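PDB 5MZ8: aldehyde dehydrogenase 21 from Physcomitrella patens subsp. patens, which probably catalyses the NADP(+)-dependent oxidation of D-glyceraldehyde 3-phosphate to 3-phosphoglycerate, as a non-phosphorylating member of the aldehyde dehydrogenase family. Local coordinates for residues Val70-His75 with Pro243-Asp248; Pro129-Arg134 with Asp356-Pro361; Lys280-Glu285 with Ser487-Glu492; Lys369-Trp374 with Glu413-Pro418. All blocks are in the same frame, centred on the assembly; numbering follows the deposited sequence.

Contact 1: residues Val70-His75 with Pro243-Asp248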
loop_
_atom_site.group_PDB
_atom_site.type_symbol
_atom_site.label_atom_id
_atom_site.label_comp_id
_atom_site.label_asym_id
_atom_site.label_seq_id
_atom_site.Cartn_x
_atom_site.Cartn_y
_atom_site.Cartn_z
ATOM N N VAL A 70 -37.915 -11.917 -24.876
ATOM C CA VAL A 70 -37.400 -12.022 -23.502
ATOM C C VAL A 70 -38.532 -11.816 -22.494
ATOM O O VAL A 70 -39.218 -10.801 -22.613
ATOM C CB VAL A 70 -36.250 -10.988 -23.296
ATOM C CG1 VAL A 70 -35.807 -10.930 -21.848
ATOM C CG2 VAL A 70 -35.075 -11.270 -24.219
ATOM N N PRO A 71 -38.738 -12.726 -21.491
ATOM C CA PRO A 71 -39.790 -12.492 -20.484
ATOM C C PRO A 71 -39.537 -11.206 -19.706
ATOM O O PRO A 71 -38.392 -10.847 -19.448
ATOM C CB PRO A 71 -39.701 -13.720 -19.560
ATOM C CG PRO A 71 -38.921 -14.725 -20.307
ATOM C CD PRO A 71 -37.977 -13.949 -21.169
ATOM N N GLN A 72 -40.603 -10.464 -19.429
ATOM C CA GLN A 72 -40.501 -9.214 -18.689
ATOM C C GLN A 72 -40.932 -9.484 -17.251
ATOM O O GLN A 72 -42.012 -10.044 -17.029
ATOM C CB GLN A 72 -41.333 -8.104 -19.346
ATOM C CG GLN A 72 -40.957 -6.719 -18.847
ATOM C CD GLN A 72 -41.860 -5.672 -19.434
ATOM O OE1 GLN A 72 -43.059 -5.589 -19.117
ATOM N NE2 GLN A 72 -41.293 -4.823 -20.276
ATOM N N ALA A 73 -40.061 -9.151 -16.285
ATOM C CA ALA A 73 -40.354 -9.405 -14.880
ATOM C C ALA A 73 -41.487 -8.522 -14.393
ATOM O O ALA A 73 -41.617 -7.383 -14.849
ATOM C CB ALA A 73 -39.109 -9.175 -14.035
ATOM N N THR A 74 -42.327 -9.070 -13.492
ATOM C CA THR A 74 -43.442 -8.353 -12.869
ATOM C C THR A 74 -42.906 -7.660 -11.594
ATOM O O THR A 74 -41.763 -7.887 -11.210
ATOM C CB THR A 74 -44.582 -9.324 -12.518
ATOM O OG1 THR A 74 -44.138 -10.194 -11.475
ATOM C CG2 THR A 74 -45.068 -10.139 -13.721
ATOM N N HIS A 75 -43.746 -6.849 -10.933
ATOM C CA HIS A 75 -43.429 -6.163 -9.689
ATOM C C HIS A 75 -43.117 -7.183 -8.584
ATOM O O HIS A 75 -42.198 -6.958 -7.797
ATOM C CB HIS A 75 -44.607 -5.265 -9.278
ATOM C CG HIS A 75 -44.315 -4.422 -8.080
ATOM N ND1 HIS A 75 -44.471 -4.917 -6.793
ATOM C CD2 HIS A 75 -43.869 -3.149 -8.009
ATOM C CE1 HIS A 75 -44.090 -3.941 -5.986
ATOM N NE2 HIS A 75 -43.709 -2.861 -6.673
ATOM N N PRO A 243 -34.897 -7.894 -17.088
ATOM C CA PRO A 243 -35.295 -6.743 -17.914
ATOM C C PRO A 243 -36.681 -6.318 -17.395
ATOM O O PRO A 243 -37.546 -7.166 -17.135
ATOM C CB PRO A 243 -35.365 -7.330 -19.339
ATOM C CG PRO A 243 -34.674 -8.672 -19.250
ATOM C CD PRO A 243 -34.968 -9.145 -17.862
ATOM N N VAL A 244 -36.843 -5.040 -17.081
ATOM C CA VAL A 244 -38.112 -4.603 -16.501
ATOM C C VAL A 244 -38.751 -3.481 -17.309
ATOM O O VAL A 244 -38.053 -2.672 -17.946
ATOM C CB VAL A 244 -38.028 -4.254 -14.974
ATOM C CG1 VAL A 244 -37.502 -5.422 -14.149
ATOM C CG2 VAL A 244 -37.209 -2.999 -14.707
ATOM N N SER A 245 -40.096 -3.428 -17.241
ATOM C CA SER A 245 -40.935 -2.387 -17.850
ATOM C C SER A 245 -40.677 -1.049 -17.151
ATOM O O SER A 245 -40.105 -1.009 -16.055
ATOM C CB SER A 245 -42.419 -2.746 -17.728
ATOM O OG SER A 245 -42.807 -3.059 -16.398
ATOM N N ARG A 246 -41.137 0.035 -17.764
ATOM C CA ARG A 246 -40.985 1.382 -17.245
ATOM C C ARG A 246 -41.747 1.565 -15.938
ATOM O O ARG A 246 -41.272 2.281 -15.058
ATOM C CB ARG A 246 -41.450 2.392 -18.286
ATOM C CG ARG A 246 -40.964 3.794 -18.001
ATOM C CD ARG A 246 -41.468 4.680 -19.090
ATOM N NE ARG A 246 -41.522 6.080 -18.690
ATOM C CZ ARG A 246 -42.045 7.024 -19.453
ATOM N NH1 ARG A 246 -42.563 6.718 -20.639
ATOM N NH2 ARG A 246 -42.050 8.286 -19.045
ATOM N N GLU A 247 -42.901 0.902 -15.795
ATOM C CA GLU A 247 -43.768 1.021 -14.616
ATOM C C GLU A 247 -43.164 0.449 -13.332
ATOM O O GLU A 247 -43.586 0.844 -12.238
ATOM C CB GLU A 247 -45.181 0.441 -14.865
ATOM C CG GLU A 247 -45.266 -0.781 -15.772
ATOM C CD GLU A 247 -45.546 -0.484 -17.230
ATOM O OE1 GLU A 247 -44.595 -0.112 -17.950
ATOM O OE2 GLU A 247 -46.698 -0.705 -17.671
ATOM N N ASP A 248 -42.175 -0.459 -13.466
ATOM C CA ASP A 248 -41.504 -1.096 -12.338
ATOM C C ASP A 248 -40.019 -0.715 -12.168
ATOM O O ASP A 248 -39.460 -0.944 -11.094
ATOM C CB ASP A 248 -41.681 -2.608 -12.442
ATOM C CG ASP A 248 -43.123 -3.078 -12.310
ATOM O OD1 ASP A 248 -43.772 -2.733 -11.291
ATOM O OD2 ASP A 248 -43.596 -3.814 -13.215
#
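Ala73 and Val244 stand with their CA atoms 5.5 Å apart, and one weak backbone hydrogen bond, Ala73 N to Pro243 O at 3.3 Å, runs between the segments, fairly straight (164°) but long. Beside it the side chains that meet are apolar. Val70 CG1 meets Pro243 CG at 3.6 Å, crossing at about a right angle, and Ala73 CB lies 4.1 Å from Val244 CG1. Strand 66-71 belongs to the small N-terminal mixed sheet, whereas Pro243-Asp248 follows strand 239-241, an outermost strand of the Rossmann-type cofactor sheet, so the contact ties one sheet to the rim of the other. The side chains of Val244 and Pro243 come near those of Lys212 and Ser215, two NADP(+)-binding residues; Arg246 is another. Gln72 has CG anti to its N (chi1 -164°) and an extended chain, which lays its amide in van der Waals contact against Ser245: OE1 is 3.2 Å from Ser245 CB and NE2 is 3.5 Å from Ser245 CA. With an alanine at Gln72 the amide is gone, and Ser245 would probably lose the cover over its CA and CB. Asp248 OD1 lies at the edge of the His75 ring, in its plane and 3.3 Å from CD2, with carboxylate and ring planes 56° apart. N-cap Thr74 caps a helix backbone N with its side chain, and Asp77 OD2 bonds its own N, consistent with a capping box.

Contact 2: residues Pro129-Arg134 with Asp356-Pro361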
loop_
_atom_site.group_PDB
_atom_site.type_symbol
_atom_site.label_atom_id
_atom_site.label_comp_id
_atom_site.label_asym_id
_atom_site.label_seq_id
_atom_site.Cartn_x
_atom_site.Cartn_y
_atom_site.Cartn_z
ATOM N N PRO A 129 -20.067 -3.380 -35.203
ATOM C CA PRO A 129 -19.369 -4.334 -36.097
ATOM C C PRO A 129 -18.842 -5.573 -35.355
ATOM O O PRO A 129 -18.445 -5.456 -34.202
ATOM C CB PRO A 129 -18.218 -3.502 -36.668
ATOM C CG PRO A 129 -18.714 -2.098 -36.614
ATOM C CD PRO A 129 -19.550 -2.003 -35.374
ATOM N N ILE A 130 -18.854 -6.751 -36.007
ATOM C CA ILE A 130 -18.393 -8.027 -35.429
ATOM C C ILE A 130 -16.959 -7.928 -34.846
ATOM O O ILE A 130 -16.703 -8.517 -33.793
ATOM C CB ILE A 130 -18.580 -9.232 -36.413
ATOM C CG1 ILE A 130 -18.346 -10.599 -35.719
ATOM C CG2 ILE A 130 -17.741 -9.091 -37.690
ATOM C CD1 ILE A 130 -19.306 -10.955 -34.578
ATOM N N LYS A 131 -16.070 -7.131 -35.478
ATOM C CA LYS A 131 -14.702 -6.917 -34.989
ATOM C C LYS A 131 -14.721 -6.260 -33.605
ATOM O O LYS A 131 -13.984 -6.693 -32.712
ATOM C CB LYS A 131 -13.827 -6.132 -35.997
ATOM C CG LYS A 131 -14.227 -4.663 -36.245
ATOM C CD LYS A 131 -13.198 -3.879 -37.069
ATOM C CE LYS A 131 -13.322 -4.148 -38.551
ATOM N NZ LYS A 131 -12.625 -3.120 -39.367
ATOM N N ASP A 132 -15.617 -5.266 -33.410
ATOM C CA ASP A 132 -15.793 -4.544 -32.151
ATOM C C ASP A 132 -16.473 -5.425 -31.109
ATOM O O ASP A 132 -16.128 -5.346 -29.925
ATOM C CB ASP A 132 -16.569 -3.231 -32.375
ATOM C CG ASP A 132 -15.845 -2.207 -33.235
ATOM O OD1 ASP A 132 -14.596 -2.169 -33.192
ATOM O OD2 ASP A 132 -16.530 -1.424 -33.929
ATOM N N ALA A 133 -17.430 -6.266 -31.544
ATOM C CA ALA A 133 -18.133 -7.207 -30.668
ATOM C C ALA A 133 -17.149 -8.255 -30.125
ATOM O O ALA A 133 -17.193 -8.547 -28.934
ATOM C CB ALA A 133 -19.270 -7.875 -31.408
ATOM N N ARG A 134 -16.201 -8.740 -30.967
ATOM C CA ARG A 134 -15.149 -9.694 -30.553
ATOM C C ARG A 134 -14.197 -9.019 -29.574
ATOM O O ARG A 134 -13.815 -9.629 -28.573
ATOM C CB ARG A 134 -14.382 -10.248 -31.758
ATOM C CG ARG A 134 -15.170 -11.268 -32.549
ATOM C CD ARG A 134 -14.324 -11.907 -33.626
ATOM N NE ARG A 134 -15.164 -12.630 -34.583
ATOM C CZ ARG A 134 -15.243 -12.345 -35.879
ATOM N NH1 ARG A 134 -14.496 -11.381 -36.402
ATOM N NH2 ARG A 134 -16.043 -13.045 -36.667
ATOM N N ASP A 356 -15.139 -6.706 -42.586
ATOM C CA ASP A 356 -14.452 -5.458 -42.935
ATOM C C ASP A 356 -15.265 -4.170 -42.611
ATOM O O ASP A 356 -14.795 -3.080 -42.902
ATOM C CB ASP A 356 -14.005 -5.487 -44.408
ATOM C CG ASP A 356 -15.131 -5.556 -45.426
ATOM O OD1 ASP A 356 -16.285 -5.869 -45.028
ATOM O OD2 ASP A 356 -14.851 -5.383 -46.625
ATOM N N THR A 357 -16.445 -4.296 -41.972
ATOM C CA THR A 357 -17.263 -3.143 -41.588
ATOM C C THR A 357 -16.621 -2.437 -40.380
ATOM O O THR A 357 -16.385 -3.067 -39.343
ATOM C CB THR A 357 -18.703 -3.573 -41.294
ATOM O OG1 THR A 357 -19.302 -4.039 -42.501
ATOM C CG2 THR A 357 -19.546 -2.445 -40.697
ATOM N N TYR A 358 -16.335 -1.137 -40.529
ATOM C CA TYR A 358 -15.766 -0.334 -39.467
ATOM C C TYR A 358 -16.876 0.350 -38.696
ATOM O O TYR A 358 -16.772 0.500 -37.477
ATOM C CB TYR A 358 -14.791 0.713 -40.038
ATOM C CG TYR A 358 -13.986 1.411 -38.960
ATOM C CD1 TYR A 358 -14.469 2.556 -38.332
ATOM C CD2 TYR A 358 -12.752 0.909 -38.546
ATOM C CE1 TYR A 358 -13.759 3.174 -37.309
ATOM C CE2 TYR A 358 -12.024 1.530 -37.531
ATOM C CZ TYR A 358 -12.533 2.663 -36.917
ATOM O OH TYR A 358 -11.842 3.289 -35.914
ATOM N N LEU A 359 -17.930 0.781 -39.405
ATOM C CA LEU A 359 -19.035 1.551 -38.856
ATOM C C LEU A 359 -20.408 0.915 -39.106
ATOM O O LEU A 359 -20.857 0.832 -40.241
ATOM C CB LEU A 359 -18.931 2.989 -39.445
ATOM C CG LEU A 359 -19.995 4.036 -39.100
ATOM C CD1 LEU A 359 -19.953 4.423 -37.646
ATOM C CD2 LEU A 359 -19.785 5.258 -39.898
ATOM N N GLY A 360 -21.066 0.498 -38.031
ATOM C CA GLY A 360 -22.402 -0.086 -38.076
ATOM C C GLY A 360 -23.497 0.966 -37.927
ATOM O O GLY A 360 -23.210 2.173 -37.928
ATOM N N PRO A 361 -24.784 0.566 -37.805
ATOM C CA PRO A 361 -25.835 1.589 -37.644
ATOM C C PRO A 361 -25.897 2.117 -36.210
ATOM O O PRO A 361 -25.292 1.530 -35.312
ATOM C CB PRO A 361 -27.111 0.831 -38.014
ATOM C CG PRO A 361 -26.830 -0.590 -37.630
ATOM C CD PRO A 361 -25.346 -0.805 -37.799
#
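Lys131 reaches Thr357 through two turns of its chain: CG sits between the backbone N and the carbonyl carbon (chi1 67°), and a bend at chi3 (80°) swings the end of the side chain across the carbonyl of Thr357. There CE lies 3.3 Å from Thr357 O, nearer than NZ at 3.8 Å, so it is the methylene beside the ammonium that makes the approach. NZ comes no closer than 4.1 Å to Tyr358 CD2, with the two side chains crossing at a slant. Pro129, the N-cap residue of helix 130-150, shares the same carbonyl and covers the following one with its ring: CB is 3.3 Å from Thr357 O and CG is 3.4 Å from Tyr358 O. The methyl of Thr357, CG2, touches Pro129 CG at 4.2 Å, while Thr357 OG1 is spoken for by Asn351 O. Thus the first turn of a helix that carries the succinate-binding Arg139 rests on the loop leading to helix 365-380. Close by, Ile130 is backbone-bonded to Pro352 and Arg134 forms a salt bridge with Glu355, while Asp356 OD2 pairs with Lys348. Since no hydrogen bond or salt bridge spans Pro129-Arg134 and Asp356-Pro361, the contact rests on carbon atoms against carbonyl oxygens, with the lysine charge likely to add a modest, poorly directed attraction.

Contact 3: residues Lys280-Glu285 with Ser487-Glu492. With EDO (1,2-ethanediol), chain G.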
loop_
_atom_site.group_PDB
_atom_site.type_symbol
_atom_site.label_atom_id
_atom_site.label_comp_id
_atom_site.label_asym_id
_atom_site.label_seq_id
_atom_site.Cartn_x
_atom_site.Cartn_y
_atom_site.Cartn_z
ATOM N N LYS A 280 -29.009 4.722 0.416
ATOM C CA LYS A 280 -27.970 3.940 -0.269
ATOM C C LYS A 280 -26.861 4.786 -0.918
ATOM O O LYS A 280 -27.093 5.931 -1.307
ATOM C CB LYS A 280 -28.595 3.002 -1.327
ATOM C CG LYS A 280 -29.281 3.721 -2.507
ATOM C CD LYS A 280 -29.749 2.797 -3.660
ATOM C CE LYS A 280 -30.943 1.909 -3.366
ATOM N NZ LYS A 280 -32.031 2.611 -2.630
ATOM N N LYS A 281 -25.667 4.195 -1.053
ATOM C CA LYS A 281 -24.524 4.778 -1.745
ATOM C C LYS A 281 -24.822 4.681 -3.254
ATOM O O LYS A 281 -25.593 3.815 -3.697
ATOM C CB LYS A 281 -23.245 4.012 -1.393
ATOM C CG LYS A 281 -22.707 4.311 0.015
ATOM C CD LYS A 281 -21.296 3.766 0.185
ATOM C CE LYS A 281 -20.729 4.063 1.531
ATOM N NZ LYS A 281 -19.306 3.656 1.640
ATOM N N VAL A 282 -24.260 5.603 -4.032
ATOM C CA VAL A 282 -24.509 5.678 -5.470
ATOM C C VAL A 282 -23.211 5.808 -6.240
ATOM O O VAL A 282 -22.344 6.585 -5.843
ATOM C CB VAL A 282 -25.488 6.842 -5.770
ATOM C CG1 VAL A 282 -25.578 7.133 -7.260
ATOM C CG2 VAL A 282 -26.874 6.566 -5.198
ATOM N N VAL A 283 -23.076 5.026 -7.332
ATOM C CA VAL A 283 -21.923 5.012 -8.247
ATOM C C VAL A 283 -22.498 5.354 -9.613
ATOM O O VAL A 283 -23.486 4.746 -10.018
ATOM C CB VAL A 283 -21.183 3.638 -8.246
ATOM C CG1 VAL A 283 -20.189 3.520 -9.408
ATOM C CG2 VAL A 283 -20.488 3.393 -6.921
ATOM N N MET A 284 -21.910 6.335 -10.307
ATOM C CA MET A 284 -22.439 6.783 -11.597
ATOM C C MET A 284 -21.373 6.889 -12.656
ATOM O O MET A 284 -20.391 7.625 -12.480
ATOM C CB MET A 284 -23.066 8.178 -11.447
ATOM C CG MET A 284 -24.191 8.239 -10.471
ATOM S SD MET A 284 -25.704 8.246 -11.394
ATOM C CE MET A 284 -26.646 7.056 -10.519
ATOM N N GLU A 285 -21.616 6.235 -13.794
ATOM C CA GLU A 285 -20.762 6.293 -14.975
ATOM C C GLU A 285 -21.648 6.913 -16.040
ATOM O O GLU A 285 -22.605 6.273 -16.493
ATOM C CB GLU A 285 -20.275 4.895 -15.391
ATOM C CG GLU A 285 -19.253 4.292 -14.438
ATOM C CD GLU A 285 -17.926 5.023 -14.320
ATOM O OE1 GLU A 285 -17.303 4.954 -13.236
ATOM O OE2 GLU A 285 -17.509 5.668 -15.308
ATOM N N SER A 487 -20.004 13.977 -15.739
ATOM C CA SER A 487 -19.594 12.651 -16.205
ATOM C C SER A 487 -19.842 11.528 -15.186
ATOM O O SER A 487 -19.861 10.370 -15.567
ATOM C CB SER A 487 -18.149 12.676 -16.680
ATOM O OG SER A 487 -18.114 13.381 -17.907
ATOM N N GLY A 488 -20.103 11.881 -13.931
ATOM C CA GLY A 488 -20.450 10.909 -12.904
ATOM C C GLY A 488 -19.736 11.076 -11.587
ATOM O O GLY A 488 -19.108 12.109 -11.345
ATOM N N ILE A 489 -19.873 10.063 -10.712
ATOM C CA ILE A 489 -19.224 9.994 -9.402
ATOM C C ILE A 489 -18.604 8.616 -9.199
ATOM O O ILE A 489 -19.212 7.604 -9.572
ATOM C CB ILE A 489 -20.098 10.451 -8.198
ATOM C CG1 ILE A 489 -21.440 9.705 -8.112
ATOM C CG2 ILE A 489 -20.311 11.989 -8.196
ATOM C CD1 ILE A 489 -21.957 9.609 -6.703
ATOM N N GLN A 490 -17.383 8.585 -8.601
ATOM C CA GLN A 490 -16.586 7.386 -8.297
ATOM C C GLN A 490 -15.886 6.777 -9.534
ATOM O O GLN A 490 -15.903 7.361 -10.614
ATOM C CB GLN A 490 -17.414 6.313 -7.529
ATOM C CG GLN A 490 -18.170 6.826 -6.278
ATOM C CD GLN A 490 -17.312 7.448 -5.191
ATOM O OE1 GLN A 490 -17.801 8.239 -4.382
ATOM N NE2 GLN A 490 -16.030 7.111 -5.115
ATOM N N ARG A 491 -15.255 5.612 -9.358
ATOM C CA ARG A 491 -14.513 4.920 -10.404
ATOM C C ARG A 491 -14.900 3.462 -10.540
ATOM O O ARG A 491 -15.178 2.773 -9.551
ATOM C CB ARG A 491 -12.975 4.993 -10.141
ATOM C CG ARG A 491 -12.346 6.389 -10.083
ATOM C CD ARG A 491 -12.410 7.138 -11.409
ATOM N NE ARG A 491 -11.892 8.502 -11.291
ATOM C CZ ARG A 491 -12.618 9.559 -10.958
ATOM N NH1 ARG A 491 -13.911 9.429 -10.705
ATOM N NH2 ARG A 491 -12.053 10.756 -10.862
ATOM N N GLU A 492 -14.886 2.997 -11.784
ATOM C CA GLU A 492 -15.019 1.598 -12.185
ATOM C C GLU A 492 -13.605 1.199 -12.591
ATOM O O GLU A 492 -12.687 2.023 -12.510
ATOM C CB GLU A 492 -16.071 1.373 -13.271
ATOM C CG GLU A 492 -17.475 1.491 -12.705
ATOM C CD GLU A 492 -18.592 0.658 -13.310
ATOM O OE1 GLU A 492 -19.602 0.463 -12.600
ATOM O OE2 GLU A 492 -18.489 0.222 -14.478
HETATM C C1 EDO G . -22.823 10.090 -2.904
HETATM O O1 EDO G . -21.514 10.562 -2.590
HETATM C C2 EDO G . -23.268 8.999 -1.885
HETATM O O2 EDO G . -22.755 7.742 -2.287
HETATM O O HOH W 1 -17.539 8.297 -12.850
#
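The carboxylates of Glu285 and Glu492 are turned 40° from one another and do not stack; instead Glu285 OE1 comes 3.5 Å from Glu492 CG, while Glu492 OE1 is held by Lys198. They meet on one side of the strand pairing that ends the Rossmann-type sheet within this chain, where strand 488-489 adds an antiparallel edge to strand 281-285. Met284 and Ile489 form the hydrogen-bonded pair. Met284 N gives a nearly straight bond to Ile489 O (3.1 Å, 168°), in the carbonyl plane, whereas the return bond from Ile489 N to Met284 O, also 3.1 Å, is more bent, its donor tilted slightly from the plane of the Met284 carbonyl. Gly488 CA adds a C-H contact of 3.3 Å to Met284 O; a side chain there would run into that oxygen, and its backbone angles would press one against the preceding carbonyl. On the Met284 face, Ile489 CG1 sits between its own N and carbonyl carbon (chi1 55°) and meets Met284 CG at 3.9 Å, the side chains side by side. Glu285, a residue of the NADP(+) site and the predicted active-site glutamate, lies on the other face beside Tyr481. Arg491 NH2 bonds Thr504 of the second subunit. At that boundary an ethanediol, probably from the crystallisation liquor, is hydrogen-bonded to Val282 N of this chain and of the second subunit, with O2 3.1 Å from Val282 N of this chain.

Contact 4: residues Lys369-Trp374 with Glu413-Pro418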
loop_
_atom_site.group_PDB
_atom_site.type_symbol
_atom_site.label_atom_id
_atom_site.label_comp_id
_atom_site.label_asym_id
_atom_site.label_seq_id
_atom_site.Cartn_x
_atom_site.Cartn_y
_atom_site.Cartn_z
ATOM N N LYS A 369 -31.523 10.298 -36.390
ATOM C CA LYS A 369 -32.257 11.535 -36.707
ATOM C C LYS A 369 -31.801 12.684 -35.794
ATOM O O LYS A 369 -31.622 13.806 -36.272
ATOM C CB LYS A 369 -33.776 11.333 -36.550
ATOM C CG LYS A 369 -34.469 10.695 -37.740
ATOM C CD LYS A 369 -35.943 10.446 -37.430
ATOM C CE LYS A 369 -36.613 9.622 -38.503
ATOM N NZ LYS A 369 -38.038 9.317 -38.188
ATOM N N GLY A 370 -31.612 12.382 -34.502
ATOM C CA GLY A 370 -31.135 13.322 -33.498
ATOM C C GLY A 370 -29.757 13.854 -33.839
ATOM O O GLY A 370 -29.538 15.069 -33.799
ATOM N N ILE A 371 -28.828 12.945 -34.217
ATOM C CA ILE A 371 -27.450 13.271 -34.640
ATOM C C ILE A 371 -27.502 14.143 -35.915
ATOM O O ILE A 371 -26.819 15.163 -35.982
ATOM C CB ILE A 371 -26.575 11.989 -34.829
ATOM C CG1 ILE A 371 -26.348 11.265 -33.486
ATOM C CG2 ILE A 371 -25.237 12.329 -35.483
ATOM C CD1 ILE A 371 -26.140 9.750 -33.607
ATOM N N GLU A 372 -28.341 13.743 -36.897
ATOM C CA GLU A 372 -28.538 14.462 -38.154
ATOM C C GLU A 372 -28.968 15.921 -37.901
ATOM O O GLU A 372 -28.446 16.822 -38.562
ATOM C CB GLU A 372 -29.579 13.744 -39.036
ATOM C CG GLU A 372 -29.638 14.280 -40.460
ATOM C CD GLU A 372 -30.771 13.776 -41.331
ATOM O OE1 GLU A 372 -31.763 13.241 -40.783
ATOM O OE2 GLU A 372 -30.679 13.943 -42.569
ATOM N N ASP A 373 -29.901 16.141 -36.938
ATOM C CA ASP A 373 -30.408 17.461 -36.564
ATOM C C ASP A 373 -29.284 18.335 -36.013
ATOM O O ASP A 373 -29.127 19.474 -36.451
ATOM C CB ASP A 373 -31.535 17.358 -35.509
ATOM C CG ASP A 373 -32.867 16.804 -35.966
ATOM O OD1 ASP A 373 -33.125 16.794 -37.208
ATOM O OD2 ASP A 373 -33.677 16.410 -35.085
ATOM N N TRP A 374 -28.491 17.779 -35.077
ATOM C CA TRP A 374 -27.376 18.469 -34.434
ATOM C C TRP A 374 -26.260 18.822 -35.417
ATOM O O TRP A 374 -25.618 19.867 -35.250
ATOM C CB TRP A 374 -26.869 17.691 -33.221
ATOM C CG TRP A 374 -27.766 17.795 -32.021
ATOM C CD1 TRP A 374 -29.039 18.283 -31.983
ATOM C CD2 TRP A 374 -27.451 17.396 -30.682
ATOM N NE1 TRP A 374 -29.535 18.221 -30.706
ATOM C CE2 TRP A 374 -28.584 17.676 -29.884
ATOM C CE3 TRP A 374 -26.305 16.855 -30.069
ATOM C CZ2 TRP A 374 -28.605 17.442 -28.505
ATOM C CZ3 TRP A 374 -26.335 16.595 -28.707
ATOM C CH2 TRP A 374 -27.475 16.880 -27.941
ATOM N N GLU A 413 -23.158 19.672 -25.984
ATOM C CA GLU A 413 -23.583 18.377 -25.457
ATOM C C GLU A 413 -22.894 17.168 -26.073
ATOM O O GLU A 413 -22.301 17.258 -27.151
ATOM C CB GLU A 413 -25.119 18.243 -25.594
ATOM C CG GLU A 413 -25.944 19.383 -25.003
ATOM C CD GLU A 413 -25.885 19.594 -23.498
ATOM O OE1 GLU A 413 -26.136 20.740 -23.063
ATOM O OE2 GLU A 413 -25.628 18.619 -22.752
ATOM N N GLU A 414 -23.006 16.015 -25.384
ATOM C CA GLU A 414 -22.499 14.729 -25.860
ATOM C C GLU A 414 -23.308 14.359 -27.117
ATOM O O GLU A 414 -24.531 14.311 -27.043
ATOM C CB GLU A 414 -22.679 13.654 -24.768
ATOM C CG GLU A 414 -22.337 12.238 -25.214
ATOM C CD GLU A 414 -22.328 11.213 -24.100
ATOM O OE1 GLU A 414 -23.363 11.070 -23.410
ATOM O OE2 GLU A 414 -21.290 10.532 -23.937
ATOM N N ILE A 415 -22.628 14.146 -28.260
ATOM C CA ILE A 415 -23.258 13.788 -29.537
ATOM C C ILE A 415 -23.682 12.310 -29.544
ATOM O O ILE A 415 -24.794 11.995 -29.985
ATOM C CB ILE A 415 -22.372 14.161 -30.768
ATOM C CG1 ILE A 415 -22.177 15.677 -30.899
ATOM C CG2 ILE A 415 -22.960 13.598 -32.076
ATOM C CD1 ILE A 415 -21.111 16.115 -31.933
ATOM N N PHE A 416 -22.789 11.412 -29.047
ATOM C CA PHE A 416 -22.989 9.961 -29.011
ATOM C C PHE A 416 -23.234 9.401 -30.435
ATOM O O PHE A 416 -24.121 8.559 -30.637
ATOM C CB PHE A 416 -24.107 9.573 -28.020
ATOM C CG PHE A 416 -23.746 8.393 -27.160
ATOM C CD1 PHE A 416 -22.810 8.517 -26.137
ATOM C CD2 PHE A 416 -24.342 7.154 -27.366
ATOM C CE1 PHE A 416 -22.481 7.426 -25.332
ATOM C CE2 PHE A 416 -24.001 6.055 -26.565
ATOM C CZ PHE A 416 -23.071 6.199 -25.554
ATOM N N GLY A 417 -22.440 9.889 -31.396
ATOM C CA GLY A 417 -22.514 9.513 -32.806
ATOM C C GLY A 417 -21.190 9.694 -33.526
ATOM O O GLY A 417 -20.236 10.212 -32.933
ATOM N N PRO A 418 -21.083 9.282 -34.814
ATOM C CA PRO A 418 -19.788 9.400 -35.502
ATOM C C PRO A 418 -19.508 10.810 -36.021
ATOM O O PRO A 418 -19.445 11.038 -37.231
ATOM C CB PRO A 418 -19.881 8.332 -36.600
ATOM C CG PRO A 418 -21.329 8.217 -36.893
ATOM C CD PRO A 418 -22.106 8.663 -35.686
#
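Ile371 and Trp374, one turn apart on helix 365-380, carry the contact. The tip of Ile371 presses on the backbone: CD1 lies 3.7 Å from Gly417 CA and 3.8 Å from Phe416 O, and a CB on Gly417 would collide with it. Ile371 CG2 also meets Ile415 CG2 at 4.3 Å. Trp374 CG is anti to the carbonyl carbon (chi1 -75°), which, with chi2 at 13°, directs the six-membered ring to the loop; CZ3 brings its edge to Glu414 O at 3.4 Å, near the ring plane, and CH2 lies 3.6 Å from Glu413 CB. Were Trp374 replaced by an alanine, Glu413 CB would probably be uncovered and Glu414 O would lose its neighbour at the ring edge. The loop is the Glu-Ile-Phe-Gly-Pro motif of aldehyde dehydrogenases, in which Glu414 binds NADP(+) and Phe416 packs on Asn189 near the bound succinate. Beyond this layer, Gln324 grips the loop twice, its NE2 bonding Glu413 O and its OE1 taking Ile415 N, while Glu414 OE2 accepts from Gly288 N. Glu413, bent at chi2, turns its carboxylate from the indole to His439. On the helix side Ile371 rests also on Ile396 of strand 395-402.

Contact 3 is buried, with no exposed residue among those that touch, and is the one with two regular strand bonds; contacts 1, 2 and 4 are partly buried, and contact 1 has a single weak bond. Contacts 1 and 3 attach to the same six-stranded sheet, contact 3 at strand 488-489 and contact 1 beyond strand 239-241, the two outermost strands within this chain. Contacts 2 and 4 join loops to helices by van der Waals contact, carbon against carbonyl oxygen in contact 2, and isoleucine and indole against a loop backbone in contact 4; they touch through Leu359 CD1 and Pro418 CB, 4.0 Å apart. Contacts 3 and 4 each contribute a glutamate that binds NADP(+), Glu285 and Glu414.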